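Local coordinates for MHC class I antigen (Ctenopharyngodon idella, PDB 5H5Z), which probably presents peptides to T cells at the cell surface, as a class I heavy chain paired with beta-2-microglobulin, at residues Glu47-Asn52 against Asp56-Gln61; Val183-Lys188 against Val194-Thr199; Phe109-Tyr114 against Phe119-Lys124. All blocks are in the same frame, centred on the assembly; numbering follows the deposited sequence.

Contact 1 (Glu47-Asn52 against Asp56-Gln61); sequences EWIRQN and DYWDRQ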
# COMPACT_ATOMS: atom_id res chain seq x y z
N GLU A 47 -9.68 -14.88 3.69
CA GLU A 47 -10.67 -15.93 3.93
C GLU A 47 -11.46 -16.27 2.67
O GLU A 47 -11.78 -17.44 2.43
CB GLU A 47 -11.61 -15.55 5.07
CG GLU A 47 -10.96 -15.55 6.44
CD GLU A 47 -11.05 -16.89 7.16
OE1 GLU A 47 -10.58 -17.90 6.60
OE2 GLU A 47 -11.58 -16.92 8.30
N TRP A 48 -11.76 -15.27 1.84
CA TRP A 48 -12.58 -15.53 0.65
C TRP A 48 -11.89 -16.39 -0.41
O TRP A 48 -12.56 -17.16 -1.10
CB TRP A 48 -13.20 -14.26 0.06
CG TRP A 48 -12.24 -13.18 -0.36
CD1 TRP A 48 -11.93 -12.04 0.33
CD2 TRP A 48 -11.49 -13.12 -1.58
NE1 TRP A 48 -11.02 -11.29 -0.37
CE2 TRP A 48 -10.73 -11.93 -1.55
CE3 TRP A 48 -11.37 -13.97 -2.69
CZ2 TRP A 48 -9.88 -11.56 -2.59
CZ3 TRP A 48 -10.52 -13.60 -3.73
CH2 TRP A 48 -9.78 -12.40 -3.67
N ILE A 49 -10.57 -16.27 -0.56
CA ILE A 49 -9.84 -17.15 -1.47
C ILE A 49 -9.66 -18.55 -0.88
O ILE A 49 -9.76 -19.55 -1.60
CB ILE A 49 -8.50 -16.54 -2.01
CG1 ILE A 49 -7.96 -17.35 -3.19
CG2 ILE A 49 -7.44 -16.40 -0.92
CD1 ILE A 49 -8.77 -17.20 -4.47
N ARG A 50 -9.45 -18.63 0.44
CA ARG A 50 -9.32 -19.91 1.15
C ARG A 50 -10.58 -20.76 1.03
O ARG A 50 -10.50 -21.98 0.87
CB ARG A 50 -9.02 -19.69 2.64
CG ARG A 50 -7.63 -19.17 2.96
CD ARG A 50 -7.38 -19.14 4.46
NE ARG A 50 -6.10 -18.52 4.78
CZ ARG A 50 -5.95 -17.25 5.16
NH1 ARG A 50 -7.00 -16.45 5.29
NH2 ARG A 50 -4.73 -16.79 5.43
N GLN A 51 -11.74 -20.11 1.10
CA GLN A 51 -13.02 -20.82 1.11
C GLN A 51 -13.43 -21.29 -0.28
O GLN A 51 -14.34 -22.12 -0.42
CB GLN A 51 -14.10 -19.93 1.70
CG GLN A 51 -13.97 -19.72 3.20
CD GLN A 51 -15.14 -18.96 3.81
OE1 GLN A 51 -15.66 -18.01 3.22
NE2 GLN A 51 -15.55 -19.37 5.00
N ASN A 52 -12.76 -20.78 -1.31
CA ASN A 52 -13.23 -20.95 -2.69
C ASN A 52 -12.25 -21.59 -3.67
O ASN A 52 -12.64 -21.99 -4.76
CB ASN A 52 -13.76 -19.63 -3.22
CG ASN A 52 -15.08 -19.25 -2.60
OD1 ASN A 52 -16.11 -19.85 -2.92
ND2 ASN A 52 -15.07 -18.27 -1.70
N ASP A 56 -5.43 -27.73 -5.89
CA ASP A 56 -5.23 -27.67 -7.34
C ASP A 56 -4.90 -26.26 -7.83
O ASP A 56 -3.96 -26.07 -8.62
CB ASP A 56 -6.47 -28.20 -8.09
CG ASP A 56 -6.40 -29.70 -8.35
OD1 ASP A 56 -5.60 -30.41 -7.69
OD2 ASP A 56 -7.17 -30.18 -9.21
N TYR A 57 -5.67 -25.28 -7.36
CA TYR A 57 -5.44 -23.87 -7.69
C TYR A 57 -4.05 -23.40 -7.26
O TYR A 57 -3.31 -22.80 -8.05
CB TYR A 57 -6.53 -23.00 -7.05
CG TYR A 57 -6.31 -21.51 -7.19
CD1 TYR A 57 -6.81 -20.81 -8.28
CD2 TYR A 57 -5.61 -20.79 -6.21
CE1 TYR A 57 -6.62 -19.44 -8.41
CE2 TYR A 57 -5.40 -19.42 -6.33
CZ TYR A 57 -5.91 -18.75 -7.44
OH TYR A 57 -5.72 -17.39 -7.56
N TRP A 58 -3.69 -23.69 -6.02
CA TRP A 58 -2.42 -23.23 -5.46
C TRP A 58 -1.22 -23.95 -6.06
O TRP A 58 -0.17 -23.34 -6.26
CB TRP A 58 -2.45 -23.26 -3.93
CG TRP A 58 -3.38 -22.21 -3.38
CD1 TRP A 58 -4.55 -22.41 -2.72
CD2 TRP A 58 -3.22 -20.79 -3.50
NE1 TRP A 58 -5.13 -21.20 -2.40
CE2 TRP A 58 -4.33 -20.19 -2.86
CE3 TRP A 58 -2.24 -19.97 -4.07
CZ2 TRP A 58 -4.50 -18.81 -2.79
CZ3 TRP A 58 -2.40 -18.59 -3.99
CH2 TRP A 58 -3.52 -18.02 -3.36
N ASP A 59 -1.37 -25.24 -6.39
CA ASP A 59 -0.30 -25.96 -7.07
C ASP A 59 0.00 -25.33 -8.43
O ASP A 59 1.17 -25.20 -8.82
CB ASP A 59 -0.64 -27.45 -7.24
CG ASP A 59 -0.70 -28.19 -5.91
OD1 ASP A 59 -0.17 -27.67 -4.90
OD2 ASP A 59 -1.26 -29.30 -5.87
N ARG A 60 -1.05 -24.93 -9.14
CA ARG A 60 -0.92 -24.26 -10.43
C ARG A 60 -0.28 -22.88 -10.30
O ARG A 60 0.59 -22.52 -11.09
CB ARG A 60 -2.27 -24.18 -11.15
CG ARG A 60 -2.46 -25.30 -12.17
CD ARG A 60 -3.91 -25.72 -12.34
NE ARG A 60 -3.98 -26.97 -13.10
CZ ARG A 60 -3.83 -28.18 -12.56
NH1 ARG A 60 -3.62 -28.32 -11.25
NH2 ARG A 60 -3.89 -29.27 -13.33
N GLN A 61 -0.70 -22.13 -9.28
CA GLN A 61 -0.14 -20.81 -9.03
C GLN A 61 1.34 -20.89 -8.63
O GLN A 61 2.16 -20.09 -9.09
CB GLN A 61 -0.95 -20.05 -7.97
CG GLN A 61 -0.59 -18.58 -7.87
CD GLN A 61 -0.73 -17.86 -9.20
OE1 GLN A 61 -1.82 -17.44 -9.59
NE2 GLN A 61 0.39 -17.71 -9.90
O HOH W 1 -7.21 -21.34 -0.68
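Ile-49 meets the rings of Tyr-57 and Trp-58 with its longer branch. Its CG1 lies anti to the backbone N (chi1 -167°), which carries the ethyl arm toward residues 56-61. CG1 comes to 3.8 Å from CZ2 of Trp-58, on the benzo side of the indole, while CD1 at the end of the arm reaches CZ of Tyr-57 at 4.4 Å; both approaches to the rings are oblique. CG of Trp-58 lies beside its own backbone N (chi1 -69°), and this brings the end of the indole nearer Ile-49. The two aromatic neighbours also touch: CD2 of Tyr-57 sits 3.5 Å above the centre of one indole face. In the class I alpha-1 domain this is where the short helix 47-50 leads into the long helix 55-82, one wall of the peptide groove. Pro-44 and Phe-32 also pack on Ile-49, and OH of Tyr-57 is hydrogen-bonded to Tyr-167 of the facing helix 148-170. No direct hydrogen bond joins the segments. Instead a water in the indole plane accepts a hydrogen bond from Trp-58 NE1 (2.7 Å) and donates to Ile-49 O (3.2 Å). Within residues 47-52, Asn-52 ND2 donates almost straight to Trp-48 O at 2.8 Å (174° at the hydrogen).

Contact 2 (Val183-Lys188 against Val194-Thr199); sequences VSLLQK and VTCHAT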
# COMPACT_ATOMS: atom_id res chain seq x y z
N VAL A 183 -15.38 8.80 14.19
CA VAL A 183 -14.87 10.17 14.18
C VAL A 183 -14.70 10.72 15.59
O VAL A 183 -15.61 10.59 16.42
CB VAL A 183 -15.78 11.11 13.35
CG1 VAL A 183 -15.22 12.53 13.32
CG2 VAL A 183 -15.98 10.58 11.94
N SER A 184 -13.54 11.32 15.85
CA SER A 184 -13.30 12.02 17.12
C SER A 184 -12.66 13.39 16.88
O SER A 184 -12.00 13.61 15.86
CB SER A 184 -12.40 11.18 18.04
OG SER A 184 -13.04 9.98 18.43
N LEU A 185 -12.88 14.31 17.82
CA LEU A 185 -12.18 15.59 17.84
C LEU A 185 -11.16 15.54 18.96
O LEU A 185 -11.51 15.29 20.12
CB LEU A 185 -13.14 16.76 18.07
CG LEU A 185 -13.79 17.49 16.90
CD1 LEU A 185 -14.45 18.76 17.42
CD2 LEU A 185 -12.79 17.84 15.80
N LEU A 186 -9.90 15.81 18.60
CA LEU A 186 -8.78 15.64 19.52
C LEU A 186 -8.10 16.96 19.78
O LEU A 186 -7.98 17.80 18.88
CB LEU A 186 -7.76 14.66 18.94
CG LEU A 186 -8.25 13.33 18.34
CD1 LEU A 186 -7.08 12.50 17.82
CD2 LEU A 186 -9.09 12.53 19.33
N GLN A 187 -7.65 17.15 21.01
CA GLN A 187 -6.88 18.33 21.36
C GLN A 187 -5.94 18.01 22.51
O GLN A 187 -6.34 17.40 23.50
CB GLN A 187 -7.82 19.47 21.75
CG GLN A 187 -7.17 20.84 21.74
CD GLN A 187 -8.12 21.95 22.13
OE1 GLN A 187 -9.04 21.74 22.91
NE2 GLN A 187 -7.90 23.14 21.59
N LYS A 188 -4.68 18.41 22.37
CA LYS A 188 -3.67 18.13 23.38
C LYS A 188 -3.74 19.11 24.54
O LYS A 188 -3.50 18.75 25.69
CB LYS A 188 -2.28 18.14 22.75
CG LYS A 188 -2.08 17.06 21.70
CD LYS A 188 -0.61 16.91 21.31
CE LYS A 188 0.23 16.38 22.47
NZ LYS A 188 0.21 14.90 22.56
N VAL A 194 -6.84 21.75 17.00
CA VAL A 194 -7.84 20.70 17.16
C VAL A 194 -7.77 19.79 15.94
O VAL A 194 -7.74 20.28 14.80
CB VAL A 194 -9.26 21.29 17.32
CG1 VAL A 194 -10.29 20.17 17.46
CG2 VAL A 194 -9.32 22.23 18.52
N THR A 195 -7.71 18.49 16.19
CA THR A 195 -7.61 17.48 15.13
C THR A 195 -8.91 16.69 14.99
O THR A 195 -9.41 16.12 15.95
CB THR A 195 -6.44 16.50 15.40
OG1 THR A 195 -5.20 17.22 15.39
CG2 THR A 195 -6.37 15.42 14.32
N CYS A 196 -9.45 16.69 13.78
CA CYS A 196 -10.59 15.84 13.45
C CYS A 196 -10.08 14.54 12.84
O CYS A 196 -9.54 14.53 11.73
CB CYS A 196 -11.51 16.56 12.47
SG CYS A 196 -13.03 15.70 12.04
N HIS A 197 -10.24 13.44 13.58
CA HIS A 197 -9.67 12.15 13.24
C HIS A 197 -10.77 11.18 12.83
O HIS A 197 -11.71 10.96 13.59
CB HIS A 197 -8.89 11.60 14.44
CG HIS A 197 -8.27 10.26 14.20
ND1 HIS A 197 -7.11 10.09 13.48
CD2 HIS A 197 -8.64 9.02 14.61
CE1 HIS A 197 -6.80 8.80 13.44
NE2 HIS A 197 -7.71 8.13 14.12
N ALA A 198 -10.64 10.62 11.63
CA ALA A 198 -11.59 9.63 11.10
C ALA A 198 -10.87 8.33 10.85
O ALA A 198 -9.83 8.31 10.19
CB ALA A 198 -12.21 10.14 9.80
N THR A 199 -11.41 7.22 11.37
CA THR A 199 -10.75 5.92 11.24
C THR A 199 -11.72 4.76 11.04
O THR A 199 -12.89 4.85 11.41
CB THR A 199 -9.83 5.62 12.45
OG1 THR A 199 -8.94 4.54 12.12
CG2 THR A 199 -10.64 5.24 13.70
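Leu-185 and Cys-196 face each other across an antiparallel hairpin, on the side of the sheet that also carries Val-183, Val-194 and Ala-198. This is the tight side. CD2 of Leu-185 lies 3.8 Å from CB of Cys-196 and equally near CG1 of Val-194, so one methyl fills the corner between two neighbours. The sulfur of Cys-196 stands anti to its backbone N (chi1 -177°), and CG1 of Val-183 rests 4.1 Å from this SG. Inside the immunoglobulin sandwich Cys-196 forms the disulfide with Cys-254 of the other sheet, and Trp-210 packs on Leu-185, Val-194 and Cys-196, as the core tryptophan of immunoglobulin domains does beside the disulfide. The same face loosens toward solvent at the hairpin end, where the partly exposed, extended Gln-187 lays its amide against CG2 of Val-194 while NE2 is hydrogen-bonded to Ser-192 O, and Lys-188 beyond it is exposed.

The backbone holds the strands in register through two hydrogen-bonded pairs. Ser-184 and His-197 exchange bonds of 2.9 Å between N and O in both directions, and Leu-186 N donates to Thr-195 O at 2.7 Å, with the return bond from Thr-195 N to Leu-186 O.

On the face of Ser-184, Leu-186, Thr-195 and His-197 few side chains meet between the strands; CD1 of Leu-186 comes 3.9 Å from CB of His-197. The chemistry thus differs by face: one is largely apolar and tied by the disulfide, with Gln-187 only at its end, whereas the other is mixed and covered by beta-2-microglobulin, whose Pro-15 packs on Ser-184 and Leu-186 and whose His-13 packs on His-197, while Lys-188 NZ forms salt bridges to Glu-95 and the terminal carboxylate of Met-98 of that chain.

Contact 3 (Phe109-Tyr114 against Phe119-Lys124); sequences FYQYAY and FVSLDK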
# COMPACT_ATOMS: atom_id res chain seq x y z
N PHE A 109 -3.04 -3.04 -17.77
CA PHE A 109 -1.67 -2.52 -17.92
C PHE A 109 -0.65 -3.63 -17.72
O PHE A 109 -0.94 -4.64 -17.08
CB PHE A 109 -1.42 -1.38 -16.92
CG PHE A 109 -1.48 -1.82 -15.49
CD1 PHE A 109 -2.71 -1.94 -14.83
CD2 PHE A 109 -0.32 -2.11 -14.78
CE1 PHE A 109 -2.77 -2.35 -13.51
CE2 PHE A 109 -0.37 -2.52 -13.46
CZ PHE A 109 -1.60 -2.64 -12.82
N TYR A 110 0.55 -3.43 -18.26
CA TYR A 110 1.65 -4.39 -18.12
C TYR A 110 2.95 -3.60 -18.21
O TYR A 110 3.25 -2.99 -19.24
CB TYR A 110 1.57 -5.45 -19.23
CG TYR A 110 1.77 -6.88 -18.75
CD1 TYR A 110 3.01 -7.31 -18.28
CD2 TYR A 110 0.72 -7.80 -18.80
CE1 TYR A 110 3.19 -8.61 -17.83
CE2 TYR A 110 0.89 -9.11 -18.36
CZ TYR A 110 2.13 -9.51 -17.88
OH TYR A 110 2.30 -10.80 -17.45
N GLN A 111 3.72 -3.60 -17.12
CA GLN A 111 4.88 -2.70 -16.98
C GLN A 111 6.05 -3.37 -16.26
O GLN A 111 5.85 -4.19 -15.37
CB GLN A 111 4.49 -1.44 -16.21
CG GLN A 111 3.39 -0.61 -16.87
CD GLN A 111 2.70 0.34 -15.91
OE1 GLN A 111 3.08 0.45 -14.74
NE2 GLN A 111 1.69 1.03 -16.39
N TYR A 112 7.26 -2.99 -16.65
CA TYR A 112 8.48 -3.48 -16.00
C TYR A 112 9.39 -2.30 -15.64
O TYR A 112 9.40 -1.28 -16.33
CB TYR A 112 9.23 -4.43 -16.94
CG TYR A 112 8.51 -5.72 -17.27
CD1 TYR A 112 7.55 -5.78 -18.28
CD2 TYR A 112 8.81 -6.90 -16.58
CE1 TYR A 112 6.90 -6.97 -18.59
CE2 TYR A 112 8.17 -8.10 -16.89
CZ TYR A 112 7.21 -8.12 -17.89
OH TYR A 112 6.58 -9.31 -18.21
N ALA A 113 10.16 -2.46 -14.56
CA ALA A 113 11.15 -1.44 -14.15
C ALA A 113 12.44 -2.09 -13.70
O ALA A 113 12.43 -3.17 -13.10
CB ALA A 113 10.60 -0.57 -13.02
N TYR A 114 13.54 -1.41 -13.99
CA TYR A 114 14.85 -1.80 -13.50
C TYR A 114 15.35 -0.74 -12.53
O TYR A 114 15.31 0.46 -12.84
CB TYR A 114 15.83 -1.98 -14.65
CG TYR A 114 17.24 -2.28 -14.19
CD1 TYR A 114 17.54 -3.48 -13.55
CD2 TYR A 114 18.28 -1.36 -14.39
CE1 TYR A 114 18.83 -3.76 -13.12
CE2 TYR A 114 19.57 -1.63 -13.97
CZ TYR A 114 19.84 -2.83 -13.34
OH TYR A 114 21.12 -3.11 -12.92
N PHE A 119 11.26 0.62 -17.56
CA PHE A 119 12.10 -0.09 -18.53
C PHE A 119 11.31 -0.32 -19.82
O PHE A 119 11.63 0.28 -20.85
CB PHE A 119 12.62 -1.41 -17.93
CG PHE A 119 13.65 -2.11 -18.78
CD1 PHE A 119 14.97 -1.67 -18.81
CD2 PHE A 119 13.30 -3.23 -19.54
CE1 PHE A 119 15.92 -2.32 -19.59
CE2 PHE A 119 14.25 -3.89 -20.32
CZ PHE A 119 15.56 -3.44 -20.34
N VAL A 120 10.27 -1.15 -19.77
CA VAL A 120 9.33 -1.31 -20.89
C VAL A 120 7.88 -1.32 -20.39
O VAL A 120 7.60 -1.83 -19.30
CB VAL A 120 9.58 -2.58 -21.76
CG1 VAL A 120 10.87 -2.47 -22.56
CG2 VAL A 120 9.58 -3.85 -20.90
N SER A 121 6.98 -0.76 -21.19
CA SER A 121 5.56 -0.68 -20.85
C SER A 121 4.74 -1.11 -22.05
O SER A 121 5.05 -0.74 -23.19
CB SER A 121 5.17 0.76 -20.46
OG SER A 121 6.05 1.29 -19.49
N LEU A 122 3.69 -1.89 -21.80
CA LEU A 122 2.83 -2.34 -22.87
C LEU A 122 1.88 -1.24 -23.33
O LEU A 122 1.19 -0.61 -22.52
CB LEU A 122 2.02 -3.57 -22.45
CG LEU A 122 0.95 -4.12 -23.41
CD1 LEU A 122 1.57 -4.58 -24.72
CD2 LEU A 122 0.16 -5.24 -22.76
N ASP A 123 1.87 -1.00 -24.64
CA ASP A 123 0.77 -0.31 -25.28
C ASP A 123 -0.08 -1.39 -25.96
O ASP A 123 0.30 -1.91 -27.02
CB ASP A 123 1.28 0.71 -26.30
CG ASP A 123 0.16 1.53 -26.92
OD1 ASP A 123 -0.99 1.05 -27.01
OD2 ASP A 123 0.43 2.68 -27.34
N LYS A 124 -1.21 -1.74 -25.35
CA LYS A 124 -2.02 -2.84 -25.90
C LYS A 124 -2.99 -2.41 -27.01
O LYS A 124 -3.73 -3.23 -27.55
CB LYS A 124 -2.69 -3.67 -24.79
CG LYS A 124 -3.87 -3.03 -24.06
CD LYS A 124 -4.55 -4.08 -23.19
CE LYS A 124 -5.73 -3.52 -22.42
NZ LYS A 124 -6.88 -3.16 -23.31
O HOH W 2 0.73 -1.02 -19.77
O HOH W 3 7.73 0.82 -17.40
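Tyr-112 and Val-120 meet at a slant in the apolar middle of the hairpin, CD1 of the ring 3.8 Å from CG2 of the valine. That methyl stands between the backbone N and carbonyl carbon of Val-120 (CG1 at chi1 -70°), on the side where the tyrosine lies. Trp-143 of helix 134-145 meets the Tyr-112 ring edge-to-face and also covers Val-120. Further along, CB of Tyr-110 packs 3.8 Å from CB of Leu-122, and at the other end CB of Tyr-114 lies oblique to the Phe-119 ring, near its CD1. Phe-119 and Val-120 both lie opposite Tyr-112, a classic beta bulge in the floor of the peptide groove: Tyr-112 N donates to Val-120 O and Phe-119 N to Tyr-112 O, both at 2.9 Å, the second donor tilted 27° from the carbonyl plane. Leu-122 N donates to Tyr-110 O, while the return link, from Tyr-110 N to Leu-122 O, runs through a water. OH of Tyr-110 is hydrogen-bonded to a polar side chain of the bound peptide. The other face carries Gln-111 and Ser-121, with CG 4.2 Å from OG, and Trp-61 of beta-2-microglobulin packs on Gln-111. Here another water bridges Tyr-112 O and Ser-121 OG (2.7 Å from OG).

How the contacts relate
Along the chain the order is contact 1, contact 3, contact 2. Contacts 1 and 3 share the peptide-binding platform, their centres 28 Å apart and nearest atoms about 10 Å apart: contact 1 lies where helix 47-50 leads into helix 55-82, contact 3 in the eight-stranded floor sheet, on strands 106-114 and 117-123. Helix 55-82 links them, because its far end packs on Tyr-114 and Phe-119. Contact 2 belongs to the separate immunoglobulin domain, its centre about 41 Å from that of contact 1 and about 42 Å from that of contact 3. Beta-2-microglobulin touches both contact 2 and contact 3, and so bridges the two domains beneath the groove.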